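Local structure of haloacid dehalogenase domain protein hydrolase (Planctomyces limnophilus, 4OVY) at residues S10-A15 and G288-D293; D62-L67 and R81-K86; A108-D113 and L201-E206. The protein probably acts as a hydrolase, perhaps a phosphatase, of the haloacid dehalogenase family, and binds a calcium ion. One frame throughout, in Å; residues are numbered along the deposited sequence.

Interaction 1 of 3, residues S10-A15 and G288-D293; sequences SAARRA and GWIVID
Ile290 CG2 rests on the first turn of helix 11-24, 3.6 Å from Ala12 CA, and touches the methyls of Ala11 and Ala12 as well. This branch stands anti to its own backbone N, while CG1, beside that N (chi1 -53°), reaches further along the helix and meets Ala15 CB at 4.0 Å. The two branches of one isoleucine thus reach residues one helical turn apart. Ile292, two residues on, adds its CG1, which lies 3.6 Å from Ala12 CB. Ala12 CB thus touches both isoleucines. The axes of helix 11-15 and strand 290-293 run at 127°, 7.9 Å apart at closest. Ser10 is the N-cap: its OG accepts from Arg13 N at 3.1 Å, nearly straight at 170°. Leu255 of strand 253-260 extends the apolar surface, and Trp7 touches both Ala12 and Ile292. No direct hydrogen bond crosses. Instead a water accepts from Ala12 N at 3.0 Å and donates to Val291 O, so a first-turn N-H and a strand carbonyl are both satisfied, and the N-terminal helix is packed on the face of the sheet that carries Ile290 and Ile292 by branched aliphatic groups and a single bridging water.

Interaction 2 of 3, residues D62-L67 and R81-K86; sequences DRVRLL and RAVIEK
Val64 and Val83 meet side chain to side chain in the helix-helix packing of helix 55-67 and the short helix 80-84, which a largely irregular connection joins. Both helices lie between strands 38-41 and 156-161 in the sequence, a position consistent with the cap insertion of HAD-type hydrolases. The two valines cross obliquely. Each has CG1 anti to its own backbone N (chi1 166° in Val64), and these two methyls touch at 3.6 Å; Val83 CG1 also lies 3.6 Å from Val64 CB, the branch point. Ile84 comes in more loosely, its CG1 4.3 Å from Val64 CG1. Trp74 of the connection touches Val64 and Ile84 alike, and Leu102 of helix 95-106 and Leu91 of helix 88-91 pack against Val64 and Val83 respectively. On the outer side Arg65 runs extended from CG to NE and crosses the Lys86 side chain at about a right angle. The methylene CG of Lys86 lies at the edge of the guanidinium, 4.2 Å from Arg65 NH2. Lys86 follows the helix in a Schellman motif and is poorly ordered. Asp62 OD1 lies at the edge of the same guanidinium, in its plane, in a salt bridge with Arg65 NH1 at 3.2 Å.

Interaction 3 of 3, residues A108-D113 and L201-E206; sequences AGMTDD and LVRLAE
Residues 109-112 run beside strand 198-204 through one bridge, Thr111 with Val202, and three backbone hydrogen bonds: Gly109 N to Arg203 O (2.8 Å), Arg203 N to Met110 O (2.9 Å) and Asp112 N to Leu201 O (2.9 Å). Leu201 O also takes a CA-H contact from Thr111. Met110, a selenomethionine, and Arg203 lie side by side and point the same way, with Met110 CG 4.0 Å from Arg203 CD. Arg203 bends at chi3 (51°); its NE donates to His107 O and its guanidinium makes a cation-pi contact with Phe115. At the other end Asp112 has CG between its backbone N and carbonyl carbon (chi1 57°), which puts CG 4.0 Å from Leu201 CB, the two side chains crossing at a slant. A water donates to Asp112 OD1 at 2.6 Å and accepts from Leu201 N, while OD2 pairs with Arg221 of the second subunit. An alanine in place of Asp112 would probably leave that arginine without its mate and the water held less firmly. Ala108 CB closes the far end on Ala205 CB at 3.8 Å. The contact joins the start of helix 112-125, with Thr111 as N-cap, to strand 198-204, whose other edge pairs with strand 183-195.

Interaction 1 lies about 40 Å from the other two, centre to centre, and on the opposite side of the chain's centre; the centres of interactions 2 and 3 are 21 Å apart, with nearest atoms about 5 Å away. None is wholly core: each has buried residues beside exposed ones. Interactions 1 and 3 reach the same sheet at different strands, one through aliphatic packing and a bridging water, the other through direct backbone hydrogen bonding. Interaction 2 joins helices alone, with a valine core and charges at its outer side. Of the three, interaction 3 alone touches the second subunit. Interaction 1 brings the chain's two ends together and encloses both others in sequence.

Interaction 1 of 3, residues S10-A15 and G288-D293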
# COMPACT_ATOMS: atom_id res chain seq x y z
N SER A 10 -23.24 -14.51 21.29
CA SER A 10 -23.96 -13.44 20.63
C SER A 10 -24.04 -13.73 19.14
O SER A 10 -23.31 -14.58 18.64
CB SER A 10 -23.25 -12.10 20.86
OG SER A 10 -22.04 -12.03 20.12
N ALA A 11 -24.88 -13.00 18.42
CA ALA A 11 -24.90 -13.12 16.97
C ALA A 11 -23.51 -12.89 16.38
O ALA A 11 -23.09 -13.62 15.48
CB ALA A 11 -25.90 -12.15 16.35
N ALA A 12 -22.80 -11.89 16.91
CA ALA A 12 -21.49 -11.54 16.37
C ALA A 12 -20.43 -12.63 16.61
O ALA A 12 -19.69 -12.97 15.69
CB ALA A 12 -21.01 -10.21 16.94
N ARG A 13 -20.38 -13.18 17.81
CA ARG A 13 -19.40 -14.24 18.10
C ARG A 13 -19.70 -15.48 17.27
O ARG A 13 -18.78 -16.12 16.76
CB ARG A 13 -19.36 -14.59 19.59
CG ARG A 13 -18.07 -15.32 19.97
CD ARG A 13 -18.09 -15.80 21.41
NE ARG A 13 -19.04 -16.89 21.64
CZ ARG A 13 -19.26 -17.46 22.82
NH1 ARG A 13 -18.59 -17.03 23.89
NH2 ARG A 13 -20.13 -18.45 22.95
N ARG A 14 -20.98 -15.82 17.14
CA ARG A 14 -21.38 -16.98 16.33
C ARG A 14 -20.99 -16.79 14.87
O ARG A 14 -20.43 -17.70 14.25
CB ARG A 14 -22.89 -17.24 16.44
CG ARG A 14 -23.30 -17.76 17.81
CD ARG A 14 -24.73 -18.28 17.83
NE ARG A 14 -25.72 -17.22 17.69
CZ ARG A 14 -26.17 -16.45 18.69
NH1 ARG A 14 -25.72 -16.59 19.93
NH2 ARG A 14 -27.09 -15.52 18.43
N ALA A 15 -21.27 -15.61 14.33
CA ALA A 15 -20.94 -15.29 12.94
C ALA A 15 -19.44 -15.32 12.67
O ALA A 15 -19.01 -15.85 11.65
CB ALA A 15 -21.50 -13.93 12.56
N GLY A 288 -27.15 -7.90 5.76
CA GLY A 288 -26.55 -9.04 6.45
C GLY A 288 -25.38 -8.64 7.34
O GLY A 288 -24.58 -9.49 7.76
N TRP A 289 -25.26 -7.35 7.63
CA TRP A 289 -24.23 -6.86 8.52
C TRP A 289 -24.57 -7.20 9.97
O TRP A 289 -25.67 -6.94 10.45
CB TRP A 289 -24.06 -5.34 8.37
CG TRP A 289 -23.60 -4.91 7.01
CD1 TRP A 289 -22.96 -5.66 6.08
CD2 TRP A 289 -23.73 -3.59 6.43
NE1 TRP A 289 -22.69 -4.91 4.95
CE2 TRP A 289 -23.15 -3.64 5.15
CE3 TRP A 289 -24.30 -2.39 6.87
CZ2 TRP A 289 -23.10 -2.53 4.30
CZ3 TRP A 289 -24.25 -1.29 6.02
CH2 TRP A 289 -23.66 -1.37 4.76
N ILE A 290 -23.61 -7.78 10.67
CA ILE A 290 -23.84 -8.25 12.04
C ILE A 290 -23.41 -7.16 13.01
O ILE A 290 -22.27 -6.69 12.97
CB ILE A 290 -23.06 -9.54 12.34
CG1 ILE A 290 -23.35 -10.61 11.27
CG2 ILE A 290 -23.39 -10.05 13.74
CD1 ILE A 290 -24.80 -11.03 11.16
N VAL A 291 -24.33 -6.76 13.87
CA VAL A 291 -24.10 -5.68 14.80
C VAL A 291 -23.60 -6.23 16.13
O VAL A 291 -24.22 -7.11 16.73
CB VAL A 291 -25.38 -4.85 15.02
CG1 VAL A 291 -25.13 -3.72 16.01
CG2 VAL A 291 -25.87 -4.30 13.68
N ILE A 292 -22.47 -5.69 16.59
CA ILE A 292 -21.92 -6.00 17.90
C ILE A 292 -22.49 -5.01 18.92
O ILE A 292 -22.26 -3.80 18.82
CB ILE A 292 -20.38 -5.87 17.88
CG1 ILE A 292 -19.77 -6.83 16.85
CG2 ILE A 292 -19.79 -6.11 19.26
CD1 ILE A 292 -18.40 -6.40 16.36
N ASP A 293 -23.25 -5.53 19.89
CA ASP A 293 -23.79 -4.74 21.00
C ASP A 293 -22.75 -4.72 22.12
O ASP A 293 -22.60 -5.70 22.84
CB ASP A 293 -25.10 -5.38 21.47
CG ASP A 293 -25.80 -4.59 22.58
OD1 ASP A 293 -25.15 -3.89 23.37
OD2 ASP A 293 -27.04 -4.71 22.66
O HOH W 1 -24.06 -9.56 18.37

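Interaction 2 of 3, residues D62-L67 and R81-K86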
# COMPACT_ATOMS: atom_id res chain seq x y z
N ASP A 62 -3.75 20.08 20.64
CA ASP A 62 -2.54 20.36 21.42
C ASP A 62 -1.47 21.01 20.56
O ASP A 62 -0.79 21.95 20.99
CB ASP A 62 -2.00 19.09 22.09
CG ASP A 62 -2.82 18.66 23.29
OD1 ASP A 62 -3.69 19.44 23.75
OD2 ASP A 62 -2.60 17.53 23.79
N ARG A 63 -1.33 20.52 19.33
CA ARG A 63 -0.35 21.09 18.40
C ARG A 63 -0.67 22.55 18.06
O ARG A 63 0.22 23.39 18.08
CB ARG A 63 -0.26 20.25 17.13
CG ARG A 63 0.28 18.84 17.36
CD ARG A 63 1.70 18.83 17.89
NE ARG A 63 2.63 19.46 16.97
CZ ARG A 63 3.84 19.90 17.30
NH1 ARG A 63 4.30 19.80 18.54
NH2 ARG A 63 4.59 20.46 16.36
N VAL A 64 -1.93 22.85 17.76
CA VAL A 64 -2.35 24.23 17.47
C VAL A 64 -2.08 25.13 18.68
O VAL A 64 -1.52 26.22 18.54
CB VAL A 64 -3.84 24.30 17.06
CG1 VAL A 64 -4.38 25.72 17.10
CG2 VAL A 64 -4.02 23.71 15.67
N ARG A 65 -2.44 24.66 19.87
CA ARG A 65 -2.17 25.42 21.09
C ARG A 65 -0.69 25.72 21.28
O ARG A 65 -0.32 26.83 21.66
CB ARG A 65 -2.74 24.70 22.31
CG ARG A 65 -4.25 24.76 22.36
CD ARG A 65 -4.80 24.28 23.69
NE ARG A 65 -6.22 23.98 23.57
CZ ARG A 65 -6.75 22.76 23.47
NH1 ARG A 65 -5.99 21.67 23.48
NH2 ARG A 65 -8.07 22.64 23.36
N LEU A 66 0.16 24.73 21.01
CA LEU A 66 1.60 24.90 21.15
C LEU A 66 2.14 25.91 20.13
O LEU A 66 3.04 26.70 20.44
CB LEU A 66 2.31 23.55 20.97
CG LEU A 66 3.81 23.49 21.23
CD1 LEU A 66 4.12 23.81 22.69
CD2 LEU A 66 4.37 22.12 20.85
N LEU A 67 1.58 25.89 18.92
CA LEU A 67 2.05 26.76 17.83
C LEU A 67 1.44 28.16 17.83
O LEU A 67 1.94 29.05 17.13
CB LEU A 67 1.76 26.08 16.49
CG LEU A 67 2.51 24.78 16.24
CD1 LEU A 67 1.89 24.03 15.07
CD2 LEU A 67 4.00 25.04 16.02
N ARG A 81 -9.39 29.20 15.07
CA ARG A 81 -10.21 29.95 16.03
C ARG A 81 -11.00 28.99 16.92
O ARG A 81 -10.95 29.08 18.15
CB ARG A 81 -11.15 30.90 15.28
CG ARG A 81 -11.89 31.93 16.13
CD ARG A 81 -13.06 31.35 16.91
NE ARG A 81 -13.92 30.49 16.10
CZ ARG A 81 -14.86 29.68 16.59
NH1 ARG A 81 -15.58 28.94 15.75
NH2 ARG A 81 -15.11 29.60 17.89
N ALA A 82 -11.71 28.06 16.29
CA ALA A 82 -12.48 27.04 17.02
C ALA A 82 -11.59 26.23 17.96
O ALA A 82 -11.98 25.94 19.10
CB ALA A 82 -13.20 26.12 16.06
N VAL A 83 -10.40 25.88 17.49
CA VAL A 83 -9.45 25.10 18.30
C VAL A 83 -9.03 25.90 19.53
O VAL A 83 -9.07 25.40 20.66
CB VAL A 83 -8.21 24.68 17.49
CG1 VAL A 83 -7.20 23.97 18.38
CG2 VAL A 83 -8.59 23.80 16.31
N ILE A 84 -8.64 27.15 19.31
CA ILE A 84 -8.18 28.03 20.38
C ILE A 84 -9.29 28.33 21.39
O ILE A 84 -9.04 28.33 22.60
CB ILE A 84 -7.62 29.35 19.80
CG1 ILE A 84 -6.31 29.07 19.06
CG2 ILE A 84 -7.41 30.39 20.89
CD1 ILE A 84 -5.82 30.21 18.19
N GLU A 85 -10.51 28.57 20.90
CA GLU A 85 -11.63 28.88 21.79
C GLU A 85 -12.33 27.63 22.33
O GLU A 85 -13.35 27.74 23.02
CB GLU A 85 -12.64 29.79 21.09
CG GLU A 85 -12.04 31.12 20.68
CD GLU A 85 -13.07 32.12 20.19
OE1 GLU A 85 -14.25 31.74 20.01
OE2 GLU A 85 -12.69 33.30 20.00
N LYS A 86 -11.80 26.45 22.01
CA LYS A 86 -12.31 25.18 22.55
C LYS A 86 -13.77 24.94 22.14
O LYS A 86 -14.58 24.49 22.94
CB LYS A 86 -12.16 25.16 24.08
CG LYS A 86 -10.78 25.57 24.58
CD LYS A 86 -10.77 25.74 26.09
CE LYS A 86 -9.44 26.31 26.55
NZ LYS A 86 -9.44 26.60 28.02

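Interaction 3 of 3, residues A108-D113 and L201-E206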
# COMPACT_ATOMS: atom_id res chain seq x y z
N ALA A 108 3.68 20.99 7.71
CA ALA A 108 4.31 21.01 6.40
C ALA A 108 5.76 21.45 6.53
O ALA A 108 6.08 22.25 7.40
CB ALA A 108 3.56 21.94 5.45
N GLY A 109 6.63 20.91 5.68
CA GLY A 109 8.03 21.31 5.65
C GLY A 109 8.97 20.49 6.52
O GLY A 109 10.19 20.63 6.42
N MSE A 110 8.41 19.65 7.38
CA MSE A 110 9.21 18.75 8.21
C MSE A 110 9.26 17.39 7.57
O MSE A 110 8.44 17.08 6.69
CB MSE A 110 8.67 18.70 9.64
CG MSE A 110 7.39 17.89 9.80
SE MSE A 110 6.87 17.76 11.70
CE MSE A 110 6.71 19.69 12.07
N THR A 111 10.22 16.58 7.99
CA THR A 111 10.35 15.23 7.44
C THR A 111 9.34 14.28 8.06
O THR A 111 8.76 14.57 9.11
CB THR A 111 11.75 14.64 7.65
OG1 THR A 111 11.98 14.43 9.04
CG2 THR A 111 12.83 15.58 7.09
N ASP A 112 9.16 13.14 7.40
CA ASP A 112 8.35 12.04 7.93
C ASP A 112 8.83 11.61 9.33
O ASP A 112 8.02 11.42 10.23
CB ASP A 112 8.33 10.84 6.96
CG ASP A 112 9.73 10.31 6.60
OD1 ASP A 112 10.74 11.04 6.70
OD2 ASP A 112 9.81 9.14 6.19
N ASP A 113 10.14 11.49 9.50
CA ASP A 113 10.70 11.09 10.79
C ASP A 113 10.45 12.14 11.88
O ASP A 113 10.21 11.79 13.04
CB ASP A 113 12.20 10.80 10.67
CG ASP A 113 12.48 9.49 9.95
OD1 ASP A 113 11.56 8.68 9.70
OD2 ASP A 113 13.66 9.25 9.64
N LEU A 201 12.11 12.11 3.25
CA LEU A 201 10.83 12.50 2.67
C LEU A 201 10.29 13.65 3.49
O LEU A 201 10.23 13.58 4.73
CB LEU A 201 9.82 11.35 2.69
CG LEU A 201 9.93 10.25 1.62
CD1 LEU A 201 10.05 10.82 0.20
CD2 LEU A 201 11.08 9.31 1.91
N VAL A 202 9.88 14.71 2.79
CA VAL A 202 9.39 15.94 3.39
C VAL A 202 7.89 16.07 3.14
O VAL A 202 7.42 15.86 2.02
CB VAL A 202 10.12 17.16 2.79
CG1 VAL A 202 9.57 18.47 3.35
CG2 VAL A 202 11.61 17.05 3.06
N ARG A 203 7.16 16.43 4.19
CA ARG A 203 5.72 16.64 4.11
C ARG A 203 5.39 17.96 3.39
O ARG A 203 5.95 19.01 3.70
CB ARG A 203 5.11 16.66 5.50
CG ARG A 203 5.27 15.37 6.29
CD ARG A 203 4.85 15.57 7.73
NE ARG A 203 3.53 16.18 7.81
CZ ARG A 203 2.37 15.54 7.86
NH1 ARG A 203 2.32 14.21 7.89
NH2 ARG A 203 1.24 16.24 7.91
N LEU A 204 4.46 17.89 2.44
CA LEU A 204 4.00 19.06 1.71
C LEU A 204 2.66 19.56 2.25
O LEU A 204 1.94 18.84 2.94
CB LEU A 204 3.85 18.71 0.23
CG LEU A 204 5.10 18.17 -0.47
CD1 LEU A 204 4.80 17.89 -1.93
CD2 LEU A 204 6.27 19.15 -0.33
N ALA A 205 2.35 20.82 1.95
CA ALA A 205 1.07 21.42 2.32
C ALA A 205 0.07 21.15 1.21
O ALA A 205 -0.54 22.06 0.66
CB ALA A 205 1.24 22.92 2.55
N GLU A 206 -0.10 19.87 0.90
CA GLU A 206 -0.94 19.43 -0.19
C GLU A 206 -1.54 18.08 0.19
O GLU A 206 -0.82 17.22 0.68
CB GLU A 206 -0.09 19.30 -1.45
CG GLU A 206 -0.84 19.47 -2.75
CD GLU A 206 0.07 19.30 -3.96
OE1 GLU A 206 1.29 19.55 -3.84
OE2 GLU A 206 -0.45 18.90 -5.03
O HOH W 2 13.14 10.58 5.96